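PDB 5LVA: NAD(P)H-FMN oxidoreductase from Bacillus subtilis, which binds flavin mononucleotide and probably acts as a flavin-dependent NAD(P)H oxidoreductase, passing electrons from the nicotinamide to an acceptor. Local coordinates for residues 16-25 against 159-170; 99-110 against 140-151. All blocks are in the same frame, centred on the assembly; numbering follows the deposited sequence.

Interaction 1: 16-25 against 159-170; sequences VVNRAFADTL and LAEGATQYREHV. With FMN (flavin mononucleotide), chain C.
Where Phe21 meets Ala163, helix 17-23 and helix 159-170 approach to 8.6 Å between axes, with a signed crossing angle of -51°. Phe21 is the knob here, in a hole formed by Leu159, Gly162, Ala163 and Tyr166. The Phe21 and Tyr166 ring planes are tilted by 23° and the centroids are offset, 4.9 Å apart, with little overlap. Each ring instead takes the other's CB over its face. Phe21 CB stands 3.6 Å from the Tyr166 centroid, almost on the ring normal. Tyr166 CB lies over one face of the Phe21 ring, and Val17 CG1 is on the opposite face, toward the rim. At Tyr166, CG is anti to the backbone N (chi1 160°), which turns a ring face to Phe21 CB and carries Tyr166 OH to 3.4 Å from Leu25 CD1. That hydroxyl bonds Gln63. With alanine in place of Tyr166, a gap would probably open beside Phe21 and Leu25, and Gln63 would lose this partner. Both helices pack on the same face of the parallel sheet of the flavodoxin-like fold, and Tyr166 also touches strands 3-7 and 100-106. Near the start of helix 17-23, Leu159 splits its methyls: CD1 meets Val17 CG1 and the Phe21 ring, while CD2 meets Val16 CG1 and Ala20 CB. Val16 N and Val17 N both bond FMN O2P, and Asn18 N and ND2 bond FMN O3P. At the other end, the extended Arg167 chain runs past Thr24 and gives NE to Thr24 O at 3.0 Å, in the guanidinium plane. Thr24 OG1 donates a hydrogen bond to Phe21 O (2.8 Å).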
loop_
_atom_site.group_PDB
_atom_site.type_symbol
_atom_site.label_atom_id
_atom_site.label_comp_id
_atom_site.label_asym_id
_atom_site.label_seq_id
_atom_site.Cartn_x
_atom_site.Cartn_y
_atom_site.Cartn_z
ATOM N N VAL A 16 -14.799 4.655 -2.743
ATOM C CA VAL A 16 -15.371 3.885 -3.828
ATOM C C VAL A 16 -14.399 2.823 -4.321
ATOM O O VAL A 16 -14.724 1.641 -4.305
ATOM C CB VAL A 16 -15.802 4.792 -5.001
ATOM C CG1 VAL A 16 -16.072 3.980 -6.234
ATOM C CG2 VAL A 16 -17.036 5.566 -4.622
ATOM N N VAL A 17 -13.208 3.248 -4.741
ATOM C CA VAL A 17 -12.246 2.361 -5.395
ATOM C C VAL A 17 -11.553 1.404 -4.437
ATOM O O VAL A 17 -11.552 0.193 -4.639
ATOM C CB VAL A 17 -11.159 3.158 -6.127
ATOM C CG1 VAL A 17 -10.155 2.205 -6.788
ATOM C CG2 VAL A 17 -11.780 4.085 -7.143
ATOM N N ASN A 18 -10.950 1.954 -3.396
ATOM C CA ASN A 18 -10.220 1.143 -2.441
ATOM C C ASN A 18 -11.115 0.179 -1.706
ATOM O O ASN A 18 -10.709 -0.938 -1.392
ATOM C CB ASN A 18 -9.484 2.036 -1.464
ATOM C CG ASN A 18 -8.180 2.533 -2.033
ATOM O OD1 ASN A 18 -7.177 1.827 -2.004
ATOM N ND2 ASN A 18 -8.190 3.734 -2.580
ATOM N N ARG A 19 -12.345 0.610 -1.460
ATOM C CA ARG A 19 -13.363 -0.246 -0.868
ATOM C C ARG A 19 -13.612 -1.483 -1.740
ATOM O O ARG A 19 -13.619 -2.615 -1.258
ATOM C CB ARG A 19 -14.646 0.552 -0.675
ATOM C CG ARG A 19 -15.779 -0.207 -0.048
ATOM C CD ARG A 19 -15.346 -0.856 1.237
ATOM N NE ARG A 19 -16.475 -1.074 2.128
ATOM C CZ ARG A 19 -16.366 -1.513 3.378
ATOM N NH1 ARG A 19 -15.165 -1.794 3.878
ATOM N NH2 ARG A 19 -17.458 -1.683 4.124
ATOM N N ALA A 20 -13.794 -1.256 -3.033
ATOM C CA ALA A 20 -14.001 -2.338 -3.984
ATOM C C ALA A 20 -12.809 -3.286 -4.055
ATOM O O ALA A 20 -12.969 -4.494 -4.210
ATOM C CB ALA A 20 -14.285 -1.778 -5.352
ATOM N N PHE A 21 -11.614 -2.730 -3.959
ATOM C CA PHE A 21 -10.403 -3.526 -4.024
ATOM C C PHE A 21 -10.287 -4.378 -2.777
ATOM O O PHE A 21 -10.044 -5.577 -2.850
ATOM C CB PHE A 21 -9.166 -2.635 -4.175
ATOM C CG PHE A 21 -9.011 -2.025 -5.529
ATOM C CD1 PHE A 21 -9.957 -2.226 -6.512
ATOM C CD2 PHE A 21 -7.898 -1.267 -5.826
ATOM C CE1 PHE A 21 -9.811 -1.665 -7.752
ATOM C CE2 PHE A 21 -7.743 -0.708 -7.071
ATOM C CZ PHE A 21 -8.697 -0.909 -8.032
ATOM N N ALA A 22 -10.460 -3.744 -1.629
ATOM C CA ALA A 22 -10.429 -4.442 -0.355
ATOM C C ALA A 22 -11.451 -5.582 -0.280
ATOM O O ALA A 22 -11.153 -6.632 0.278
ATOM C CB ALA A 22 -10.658 -3.462 0.777
ATOM N N ASP A 23 -12.643 -5.379 -0.839
ATOM C CA ASP A 23 -13.713 -6.385 -0.786
ATOM C C ASP A 23 -13.316 -7.729 -1.378
ATOM O O ASP A 23 -13.776 -8.772 -0.929
ATOM C CB ASP A 23 -14.966 -5.890 -1.521
ATOM C CG ASP A 23 -15.788 -4.919 -0.701
ATOM O OD1 ASP A 23 -15.641 -4.895 0.534
ATOM O OD2 ASP A 23 -16.596 -4.184 -1.304
ATOM N N THR A 24 -12.465 -7.697 -2.392
ATOM C CA THR A 24 -12.094 -8.898 -3.117
ATOM C C THR A 24 -11.170 -9.811 -2.317
ATOM O O THR A 24 -10.910 -10.929 -2.730
ATOM C CB THR A 24 -11.410 -8.542 -4.436
ATOM O OG1 THR A 24 -10.120 -7.996 -4.161
ATOM C CG2 THR A 24 -12.214 -7.513 -5.187
ATOM N N LEU A 25 -10.688 -9.341 -1.170
ATOM C CA LEU A 25 -9.730 -10.100 -0.366
ATOM C C LEU A 25 -10.276 -10.620 0.982
ATOM O O LEU A 25 -9.561 -11.289 1.728
ATOM C CB LEU A 25 -8.495 -9.237 -0.112
ATOM C CG LEU A 25 -7.591 -8.888 -1.305
ATOM C CD1 LEU A 25 -6.494 -7.947 -0.869
ATOM C CD2 LEU A 25 -6.973 -10.124 -1.938
ATOM N N LEU A 159 -14.104 -0.573 -13.125
ATOM C CA LEU A 159 -13.742 -0.683 -11.724
ATOM C C LEU A 159 -13.763 -2.128 -11.274
ATOM O O LEU A 159 -12.960 -2.547 -10.445
ATOM C CB LEU A 159 -14.676 0.143 -10.859
ATOM C CG LEU A 159 -14.427 -0.031 -9.360
ATOM C CD1 LEU A 159 -13.048 0.479 -8.990
ATOM C CD2 LEU A 159 -15.515 0.641 -8.516
ATOM N N ALA A 160 -14.677 -2.902 -11.830
ATOM C CA ALA A 160 -14.773 -4.294 -11.455
ATOM C C ALA A 160 -13.578 -5.061 -12.004
ATOM O O ALA A 160 -12.975 -5.875 -11.310
ATOM C CB ALA A 160 -16.075 -4.887 -11.951
ATOM N N GLU A 161 -13.235 -4.796 -13.256
ATOM C CA GLU A 161 -12.049 -5.395 -13.848
ATOM C C GLU A 161 -10.775 -4.895 -13.150
ATOM O O GLU A 161 -9.790 -5.615 -13.034
ATOM C CB GLU A 161 -12.000 -5.106 -15.344
ATOM C CG GLU A 161 -10.654 -5.367 -16.000
ATOM C CD GLU A 161 -10.337 -6.841 -16.211
ATOM O OE1 GLU A 161 -11.147 -7.711 -15.840
ATOM O OE2 GLU A 161 -9.258 -7.126 -16.772
ATOM N N GLY A 162 -10.804 -3.663 -12.665
ATOM C CA GLY A 162 -9.683 -3.141 -11.916
ATOM C C GLY A 162 -9.513 -3.885 -10.613
ATOM O O GLY A 162 -8.398 -4.178 -10.201
ATOM N N ALA A 163 -10.632 -4.201 -9.971
ATOM C CA ALA A 163 -10.612 -4.909 -8.691
ATOM C C ALA A 163 -10.069 -6.314 -8.852
ATOM O O ALA A 163 -9.253 -6.770 -8.052
ATOM C CB ALA A 163 -12.006 -4.950 -8.070
ATOM N N THR A 164 -10.512 -7.008 -9.887
ATOM C CA THR A 164 -10.042 -8.367 -10.067
ATOM C C THR A 164 -8.562 -8.356 -10.435
ATOM O O THR A 164 -7.830 -9.284 -10.111
ATOM C CB THR A 164 -10.877 -9.131 -11.121
ATOM O OG1 THR A 164 -10.211 -10.343 -11.480
ATOM C CG2 THR A 164 -11.066 -8.326 -12.343
ATOM N N GLN A 165 -8.118 -7.283 -11.081
ATOM C CA GLN A 165 -6.717 -7.152 -11.444
ATOM C C GLN A 165 -5.872 -6.854 -10.217
ATOM O O GLN A 165 -4.734 -7.308 -10.104
ATOM C CB GLN A 165 -6.527 -6.064 -12.498
ATOM C CG GLN A 165 -6.902 -6.497 -13.893
ATOM C CD GLN A 165 -6.164 -7.739 -14.321
ATOM O OE1 GLN A 165 -5.011 -7.945 -13.955
ATOM N NE2 GLN A 165 -6.823 -8.574 -15.107
ATOM N N TYR A 166 -6.442 -6.086 -9.300
ATOM C CA TYR A 166 -5.799 -5.805 -8.033
ATOM C C TYR A 166 -5.557 -7.110 -7.289
ATOM O O TYR A 166 -4.468 -7.362 -6.796
ATOM C CB TYR A 166 -6.667 -4.841 -7.221
ATOM C CG TYR A 166 -6.414 -4.808 -5.730
ATOM C CD1 TYR A 166 -7.050 -5.700 -4.879
ATOM C CD2 TYR A 166 -5.586 -3.851 -5.167
ATOM C CE1 TYR A 166 -6.833 -5.665 -3.519
ATOM C CE2 TYR A 166 -5.367 -3.809 -3.803
ATOM C CZ TYR A 166 -5.998 -4.717 -2.986
ATOM O OH TYR A 166 -5.786 -4.676 -1.634
ATOM N N ARG A 167 -6.582 -7.950 -7.232
ATOM C CA ARG A 167 -6.508 -9.196 -6.490
ATOM C C ARG A 167 -5.437 -10.107 -7.062
ATOM O O ARG A 167 -4.684 -10.720 -6.327
ATOM C CB ARG A 167 -7.859 -9.909 -6.499
ATOM C CG ARG A 167 -7.961 -11.037 -5.481
ATOM C CD ARG A 167 -9.091 -11.980 -5.794
ATOM N NE ARG A 167 -9.452 -12.795 -4.640
ATOM C CZ ARG A 167 -9.064 -14.049 -4.447
ATOM N NH1 ARG A 167 -8.302 -14.658 -5.338
ATOM N NH2 ARG A 167 -9.450 -14.701 -3.363
ATOM N N GLU A 168 -5.367 -10.196 -8.379
ATOM C CA GLU A 168 -4.392 -11.072 -8.984
ATOM C C GLU A 168 -2.978 -10.578 -8.704
ATOM O O GLU A 168 -2.068 -11.367 -8.461
ATOM C CB GLU A 168 -4.619 -11.191 -10.483
ATOM C CG GLU A 168 -3.551 -12.025 -11.145
ATOM C CD GLU A 168 -3.776 -12.225 -12.620
ATOM O OE1 GLU A 168 -4.938 -12.099 -13.069
ATOM O OE2 GLU A 168 -2.787 -12.520 -13.327
ATOM N N HIS A 169 -2.805 -9.264 -8.725
ATOM C CA HIS A 169 -1.492 -8.668 -8.556
ATOM C C HIS A 169 -0.957 -8.844 -7.148
ATOM O O HIS A 169 0.207 -9.144 -6.952
ATOM C CB HIS A 169 -1.533 -7.188 -8.897
ATOM C CG HIS A 169 -0.183 -6.603 -9.150
ATOM N ND1 HIS A 169 0.592 -6.060 -8.152
ATOM C CD2 HIS A 169 0.540 -6.498 -10.290
ATOM C CE1 HIS A 169 1.727 -5.628 -8.665
ATOM N NE2 HIS A 169 1.719 -5.883 -9.961
ATOM N N VAL A 170 -1.826 -8.646 -6.173
ATOM C CA VAL A 170 -1.464 -8.758 -4.771
ATOM C C VAL A 170 -1.101 -10.198 -4.403
ATOM O O VAL A 170 -0.335 -10.433 -3.484
ATOM C CB VAL A 170 -2.622 -8.237 -3.877
ATOM C CG1 VAL A 170 -2.434 -8.639 -2.433
ATOM C CG2 VAL A 170 -2.729 -6.731 -4.001
HETATM N N1 FMN C . -5.292 11.882 -7.856
HETATM C C2 FMN C . -4.129 11.909 -8.601
HETATM O O2 FMN C . -4.071 11.328 -9.680
HETATM N N3 FMN C . -3.019 12.574 -8.146
HETATM C C4 FMN C . -3.049 13.232 -6.950
HETATM O O4 FMN C . -2.031 13.808 -6.581
HETATM C C4A FMN C . -4.222 13.218 -6.189
HETATM N N5 FMN C . -4.279 13.867 -4.983
HETATM C C5A FMN C . -5.427 13.856 -4.228
HETATM C C6 FMN C . -5.448 14.521 -3.011
HETATM C C7 FMN C . -6.575 14.520 -2.218
HETATM C C7M FMN C . -6.559 15.252 -0.903
HETATM C C8 FMN C . -7.710 13.841 -2.665
HETATM C C8M FMN C . -8.960 13.809 -1.838
HETATM C C9 FMN C . -7.687 13.179 -3.886
HETATM C C9A FMN C . -6.546 13.171 -4.670
HETATM N N10 FMN C . -6.509 12.516 -5.895
HETATM C C10 FMN C . -5.344 12.538 -6.646
HETATM C "C1'" FMN C . -7.698 11.733 -6.377
HETATM C "C2'" FMN C . -7.543 10.366 -5.664
HETATM O "O2'" FMN C . -6.313 9.737 -6.009
HETATM C "C3'" FMN C . -8.732 9.398 -5.782
HETATM O "O3'" FMN C . -9.793 10.038 -5.117
HETATM C "C4'" FMN C . -8.412 8.042 -5.123
HETATM O "O4'" FMN C . -7.259 7.528 -5.715
HETATM C "C5'" FMN C . -9.407 6.892 -5.213
HETATM O "O5'" FMN C . -10.464 7.108 -4.318
HETATM P P FMN C . -11.179 6.051 -3.335
HETATM O O1P FMN C . -11.315 6.838 -2.084
HETATM O O2P FMN C . -12.489 5.668 -3.935
HETATM O O3P FMN C . -10.434 4.811 -2.988
#

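Interaction 2: 99-110 against 140-151; sequences KEFMVAVSAGAP and TTYLPPYVFYQA. With FMN (flavin mononucleotide), chain C.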
loop_
_atom_site.group_PDB
_atom_site.type_symbol
_atom_site.label_atom_id
_atom_site.label_comp_id
_atom_site.label_asym_id
_atom_site.label_seq_id
_atom_site.Cartn_x
_atom_site.Cartn_y
_atom_site.Cartn_z
ATOM N N LYS A 99 11.575 -9.887 3.407
ATOM C CA LYS A 99 10.143 -9.839 3.121
ATOM C C LYS A 99 9.870 -9.015 1.876
ATOM O O LYS A 99 10.683 -8.192 1.493
ATOM C CB LYS A 99 9.366 -9.263 4.315
ATOM C CG LYS A 99 9.461 -10.100 5.581
ATOM C CD LYS A 99 8.706 -9.469 6.745
ATOM C CE LYS A 99 8.830 -10.295 8.009
ATOM N NZ LYS A 99 8.070 -11.576 7.935
ATOM N N GLU A 100 8.721 -9.238 1.249
ATOM C CA GLU A 100 8.323 -8.466 0.082
ATOM C C GLU A 100 7.557 -7.214 0.482
ATOM O O GLU A 100 6.880 -7.186 1.506
ATOM C CB GLU A 100 7.489 -9.325 -0.869
ATOM C CG GLU A 100 8.293 -10.380 -1.599
ATOM C CD GLU A 100 7.435 -11.384 -2.359
ATOM O OE1 GLU A 100 6.375 -11.797 -1.840
ATOM O OE2 GLU A 100 7.835 -11.780 -3.472
ATOM N N PHE A 101 7.673 -6.188 -0.352
ATOM C CA PHE A 101 7.154 -4.860 -0.082
ATOM C C PHE A 101 6.473 -4.397 -1.352
ATOM O O PHE A 101 7.109 -4.303 -2.380
ATOM C CB PHE A 101 8.310 -3.938 0.319
ATOM C CG PHE A 101 7.929 -2.507 0.638
ATOM C CD1 PHE A 101 7.339 -1.680 -0.306
ATOM C CD2 PHE A 101 8.291 -1.950 1.861
ATOM C CE1 PHE A 101 7.041 -0.369 -0.003
ATOM C CE2 PHE A 101 8.007 -0.627 2.162
ATOM C CZ PHE A 101 7.378 0.155 1.236
ATOM N N MET A 102 5.181 -4.117 -1.311
ATOM C CA MET A 102 4.568 -3.561 -2.497
ATOM C C MET A 102 3.536 -2.481 -2.170
ATOM O O MET A 102 3.036 -2.382 -1.057
ATOM C CB MET A 102 3.966 -4.673 -3.357
ATOM C CG MET A 102 2.535 -5.045 -3.115
ATOM S SD MET A 102 1.825 -5.849 -4.581
ATOM C CE MET A 102 1.711 -4.412 -5.604
ATOM N N VAL A 103 3.277 -1.639 -3.157
ATOM C CA VAL A 103 2.351 -0.536 -3.022
ATOM C C VAL A 103 1.167 -0.782 -3.929
ATOM O O VAL A 103 1.340 -1.174 -5.061
ATOM C CB VAL A 103 3.028 0.824 -3.382
ATOM C CG1 VAL A 103 1.994 1.948 -3.490
ATOM C CG2 VAL A 103 4.079 1.166 -2.364
ATOM N N ALA A 104 -0.036 -0.557 -3.424
ATOM C CA ALA A 104 -1.229 -0.591 -4.266
ATOM C C ALA A 104 -1.907 0.757 -4.164
ATOM O O ALA A 104 -2.417 1.113 -3.124
ATOM C CB ALA A 104 -2.171 -1.712 -3.847
ATOM N N VAL A 105 -1.908 1.514 -5.245
ATOM C CA VAL A 105 -2.306 2.901 -5.157
ATOM C C VAL A 105 -3.291 3.241 -6.262
ATOM O O VAL A 105 -3.188 2.767 -7.386
ATOM C CB VAL A 105 -1.063 3.836 -5.210
ATOM C CG1 VAL A 105 -0.280 3.639 -6.501
ATOM C CG2 VAL A 105 -1.452 5.283 -5.047
ATOM N N SER A 106 -4.288 4.030 -5.915
ATOM C CA SER A 106 -5.263 4.462 -6.883
ATOM C C SER A 106 -5.072 5.951 -7.154
ATOM O O SER A 106 -4.761 6.715 -6.248
ATOM C CB SER A 106 -6.672 4.166 -6.379
ATOM O OG SER A 106 -6.897 4.824 -5.152
ATOM N N ALA A 107 -5.247 6.370 -8.399
ATOM C CA ALA A 107 -5.039 7.773 -8.721
ATOM C C ALA A 107 -6.183 8.315 -9.549
ATOM O O ALA A 107 -6.702 7.626 -10.413
ATOM C CB ALA A 107 -3.720 7.960 -9.451
ATOM N N GLY A 108 -6.572 9.554 -9.275
ATOM C CA GLY A 108 -7.659 10.187 -9.992
ATOM C C GLY A 108 -7.373 10.457 -11.455
ATOM O O GLY A 108 -8.235 10.276 -12.311
ATOM N N ALA A 109 -6.149 10.877 -11.742
ATOM C CA ALA A 109 -5.763 11.289 -13.081
ATOM C C ALA A 109 -5.582 10.091 -14.014
ATOM O O ALA A 109 -5.422 8.955 -13.565
ATOM C CB ALA A 109 -4.502 12.121 -13.005
ATOM N N PRO A 110 -5.623 10.335 -15.328
ATOM C CA PRO A 110 -5.440 9.216 -16.246
ATOM C C PRO A 110 -3.985 8.768 -16.296
ATOM O O PRO A 110 -3.111 9.507 -15.861
ATOM C CB PRO A 110 -5.871 9.790 -17.593
ATOM C CG PRO A 110 -6.448 11.121 -17.301
ATOM C CD PRO A 110 -5.840 11.592 -16.051
ATOM N N THR A 140 13.696 -4.961 2.535
ATOM C CA THR A 140 12.654 -5.704 1.849
ATOM C C THR A 140 12.865 -5.688 0.339
ATOM O O THR A 140 13.611 -4.868 -0.178
ATOM C CB THR A 140 11.278 -5.149 2.188
ATOM O OG1 THR A 140 11.287 -3.736 2.012
ATOM C CG2 THR A 140 10.955 -5.436 3.621
ATOM N N THR A 141 12.215 -6.606 -0.361
ATOM C CA THR A 141 12.287 -6.657 -1.811
ATOM C C THR A 141 11.142 -5.853 -2.412
ATOM O O THR A 141 9.976 -6.152 -2.151
ATOM C CB THR A 141 12.218 -8.099 -2.311
ATOM O OG1 THR A 141 13.318 -8.841 -1.779
ATOM C CG2 THR A 141 12.242 -8.151 -3.834
ATOM N N TYR A 142 11.472 -4.838 -3.211
ATOM C CA TYR A 142 10.458 -3.946 -3.756
ATOM C C TYR A 142 9.826 -4.521 -5.016
ATOM O O TYR A 142 10.476 -4.658 -6.032
ATOM C CB TYR A 142 11.039 -2.560 -4.051
ATOM C CG TYR A 142 9.969 -1.549 -4.367
ATOM C CD1 TYR A 142 9.179 -1.021 -3.358
ATOM C CD2 TYR A 142 9.716 -1.148 -5.675
ATOM C CE1 TYR A 142 8.177 -0.112 -3.630
ATOM C CE2 TYR A 142 8.722 -0.237 -5.958
ATOM C CZ TYR A 142 7.947 0.273 -4.921
ATOM O OH TYR A 142 6.944 1.181 -5.154
ATOM N N LEU A 143 8.543 -4.849 -4.924
ATOM C CA LEU A 143 7.773 -5.431 -6.020
ATOM C C LEU A 143 7.113 -4.339 -6.849
ATOM O O LEU A 143 6.913 -3.241 -6.356
ATOM C CB LEU A 143 6.712 -6.380 -5.460
ATOM C CG LEU A 143 7.174 -7.530 -4.577
ATOM C CD1 LEU A 143 5.971 -8.277 -4.053
ATOM C CD2 LEU A 143 8.063 -8.461 -5.344
ATOM N N PRO A 144 6.765 -4.634 -8.109
ATOM C CA PRO A 144 6.085 -3.626 -8.921
ATOM C C PRO A 144 4.766 -3.230 -8.283
ATOM O O PRO A 144 4.066 -4.102 -7.782
ATOM C CB PRO A 144 5.835 -4.343 -10.244
ATOM C CG PRO A 144 6.667 -5.542 -10.208
ATOM C CD PRO A 144 6.839 -5.924 -8.804
ATOM N N PRO A 145 4.423 -1.941 -8.302
ATOM C CA PRO A 145 3.191 -1.556 -7.615
ATOM C C PRO A 145 1.936 -2.029 -8.341
ATOM O O PRO A 145 1.985 -2.430 -9.508
ATOM C CB PRO A 145 3.269 -0.029 -7.608
ATOM C CG PRO A 145 4.021 0.292 -8.802
ATOM C CD PRO A 145 5.029 -0.806 -9.007
ATOM N N TYR A 146 0.812 -1.993 -7.644
ATOM C CA TYR A 146 -0.452 -2.030 -8.346
ATOM C C TYR A 146 -0.992 -0.622 -8.427
ATOM O O TYR A 146 -1.128 0.055 -7.431
ATOM C CB TYR A 146 -1.482 -2.942 -7.685
ATOM C CG TYR A 146 -2.738 -2.962 -8.522
ATOM C CD1 TYR A 146 -2.765 -3.623 -9.743
ATOM C CD2 TYR A 146 -3.864 -2.252 -8.141
ATOM C CE1 TYR A 146 -3.885 -3.614 -10.528
ATOM C CE2 TYR A 146 -4.986 -2.241 -8.926
ATOM C CZ TYR A 146 -4.992 -2.923 -10.113
ATOM O OH TYR A 146 -6.104 -2.905 -10.897
ATOM N N VAL A 147 -1.297 -0.185 -9.633
ATOM C CA VAL A 147 -1.741 1.170 -9.846
ATOM C C VAL A 147 -3.050 1.182 -10.605
ATOM O O VAL A 147 -3.186 0.508 -11.610
ATOM C CB VAL A 147 -0.701 1.983 -10.625
ATOM C CG1 VAL A 147 -1.041 3.449 -10.574
ATOM C CG2 VAL A 147 0.673 1.752 -10.056
ATOM N N PHE A 148 -4.012 1.951 -10.118
ATOM C CA PHE A 148 -5.269 2.083 -10.821
ATOM C C PHE A 148 -5.517 3.543 -11.087
ATOM O O PHE A 148 -5.541 4.355 -10.167
ATOM C CB PHE A 148 -6.421 1.466 -10.028
ATOM C CG PHE A 148 -7.703 1.364 -10.803
ATOM C CD1 PHE A 148 -7.882 0.377 -11.739
ATOM C CD2 PHE A 148 -8.720 2.261 -10.596
ATOM C CE1 PHE A 148 -9.054 0.277 -12.441
ATOM C CE2 PHE A 148 -9.888 2.164 -11.307
ATOM C CZ PHE A 148 -10.049 1.168 -12.232
ATOM N N TYR A 149 -5.685 3.863 -12.362
ATOM C CA TYR A 149 -5.840 5.233 -12.810
ATOM C C TYR A 149 -7.302 5.552 -13.072
ATOM O O TYR A 149 -8.120 4.648 -13.147
ATOM C CB TYR A 149 -5.019 5.472 -14.082
ATOM C CG TYR A 149 -3.518 5.280 -13.943
ATOM C CD1 TYR A 149 -2.714 6.307 -13.487
ATOM C CD2 TYR A 149 -2.918 4.082 -14.287
ATOM C CE1 TYR A 149 -1.362 6.149 -13.367
ATOM C CE2 TYR A 149 -1.568 3.909 -14.157
ATOM C CZ TYR A 149 -0.791 4.953 -13.703
ATOM O OH TYR A 149 0.566 4.810 -13.592
ATOM N N GLN A 150 -7.619 6.834 -13.219
ATOM C CA GLN A 150 -8.979 7.264 -13.510
ATOM C C GLN A 150 -9.924 6.850 -12.386
ATOM O O GLN A 150 -11.102 6.623 -12.607
ATOM C CB GLN A 150 -9.460 6.681 -14.840
ATOM C CG GLN A 150 -9.007 7.411 -16.077
ATOM C CD GLN A 150 -9.915 8.549 -16.431
ATOM O OE1 GLN A 150 -9.524 9.715 -16.396
ATOM N NE2 GLN A 150 -11.146 8.222 -16.774
ATOM N N ALA A 151 -9.376 6.755 -11.184
ATOM C CA ALA A 151 -10.098 6.270 -10.024
ATOM C C ALA A 151 -11.283 7.171 -9.662
ATOM O O ALA A 151 -11.128 8.372 -9.466
ATOM C CB ALA A 151 -9.144 6.137 -8.853
HETATM N N1 FMN C . -5.292 11.882 -7.856
HETATM C C2 FMN C . -4.129 11.909 -8.601
HETATM O O2 FMN C . -4.071 11.328 -9.680
HETATM N N3 FMN C . -3.019 12.574 -8.146
HETATM C C4 FMN C . -3.049 13.232 -6.950
HETATM O O4 FMN C . -2.031 13.808 -6.581
HETATM C C4A FMN C . -4.222 13.218 -6.189
HETATM N N5 FMN C . -4.279 13.867 -4.983
HETATM C C5A FMN C . -5.427 13.856 -4.228
HETATM C C6 FMN C . -5.448 14.521 -3.011
HETATM C C7 FMN C . -6.575 14.520 -2.218
HETATM C C7M FMN C . -6.559 15.252 -0.903
HETATM C C8 FMN C . -7.710 13.841 -2.665
HETATM C C8M FMN C . -8.960 13.809 -1.838
HETATM C C9 FMN C . -7.687 13.179 -3.886
HETATM C C9A FMN C . -6.546 13.171 -4.670
HETATM N N10 FMN C . -6.509 12.516 -5.895
HETATM C C10 FMN C . -5.344 12.538 -6.646
HETATM C "C1'" FMN C . -7.698 11.733 -6.377
HETATM C "C2'" FMN C . -7.543 10.366 -5.664
HETATM O "O2'" FMN C . -6.313 9.737 -6.009
HETATM C "C3'" FMN C . -8.732 9.398 -5.782
HETATM O "O3'" FMN C . -9.793 10.038 -5.117
HETATM C "C4'" FMN C . -8.412 8.042 -5.123
HETATM O "O4'" FMN C . -7.259 7.528 -5.715
HETATM C "C5'" FMN C . -9.407 6.892 -5.213
HETATM O "O5'" FMN C . -10.464 7.108 -4.318
HETATM P P FMN C . -11.179 6.051 -3.335
HETATM O O1P FMN C . -11.315 6.838 -2.084
HETATM O O2P FMN C . -12.489 5.668 -3.935
HETATM O O3P FMN C . -10.434 4.811 -2.988
HETATM O O HOH W 1 5.452 -1.783 -4.955
HETATM O O HOH W 2 -11.280 10.207 -11.510
#
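Phe101 and Tyr142 both carry CG anti to the backbone N (chi1 -180° and -169°). Their side chains leave the same face of the sheet, and these torsions swing the rings toward each other. Phe101 CD1 comes to 3.6 Å from Tyr142 CD1, at the edge of the tyrosine ring. The two planes are oblique. Thr140 OG1 lies 3.4 Å from Phe101 CB and is hydrogen-bonded to Ser135. On the other face, Leu143 CD1 packs along the chain of Glu100, whose carboxylate forms a salt bridge with Arg59. The Met102 chain bends at chi3 (-72°) and carries CE to the backbone between Pro144 and Tyr146.

The strands run parallel, with two runs of backbone bonds. Thr141 N to Lys99 O, Phe101 N to Thr141 O and Leu143 N to Phe101 O make the first. The pairing then shifts by one residue at Pro144 and Pro145. A water bridges this break, accepting from Val103 N and donating to Leu143 O. Tyr146 N to Val103 O resumes the pattern at 2.8 Å. Val105 N to Tyr146 O, Phe148 N to Val105 O and Ala107 N to Phe148 O continue it. Val105 CG1 and Val147 CG2 pack 4.1 Å apart on the face that holds Phe101 and Tyr142.

Beyond the strands the loops stay joined. Ala151 N bonds Ala107 O, and Gln150 N hydrogen-bonds Ala109 O. Ala109 O also lies at the edge of the Tyr149 ring. A second water donates to Gly108 O and Ala151 O.

Ser106 OG bonds FMN O4' at 2.8 Å, Gly108 N reaches FMN N1, and Ala109 N donates to FMN O2 at 3.0 Å. Ala151 CB packs on FMN C5'. Binding the flavin with loops at the C-terminal ends of parallel strands is characteristic of the flavodoxin-like fold.

How the interactions relate
From the N terminus, strand 3-7 leads into 16-25, the first half of interaction 1. The chain then passes through strands 31-35 and 59-65 to 99-110. Helices 124-127 and 129-138 follow before 140-151 returns beside 99-110, closing the loop of interaction 2. Helix 156-171 comes next and closes the larger loop on 16-25, so interaction 2 is nested within interaction 1. Interaction 2 joins the outermost strand 141-148 to its neighbour in the sheet. Interaction 1 ties together the first and last helices on one face of that sheet. They meet through weak hydrogen bonds, Tyr146 OH to Gly162 O and Asn18 ND2 to Ser106 OG, and both hold FMN.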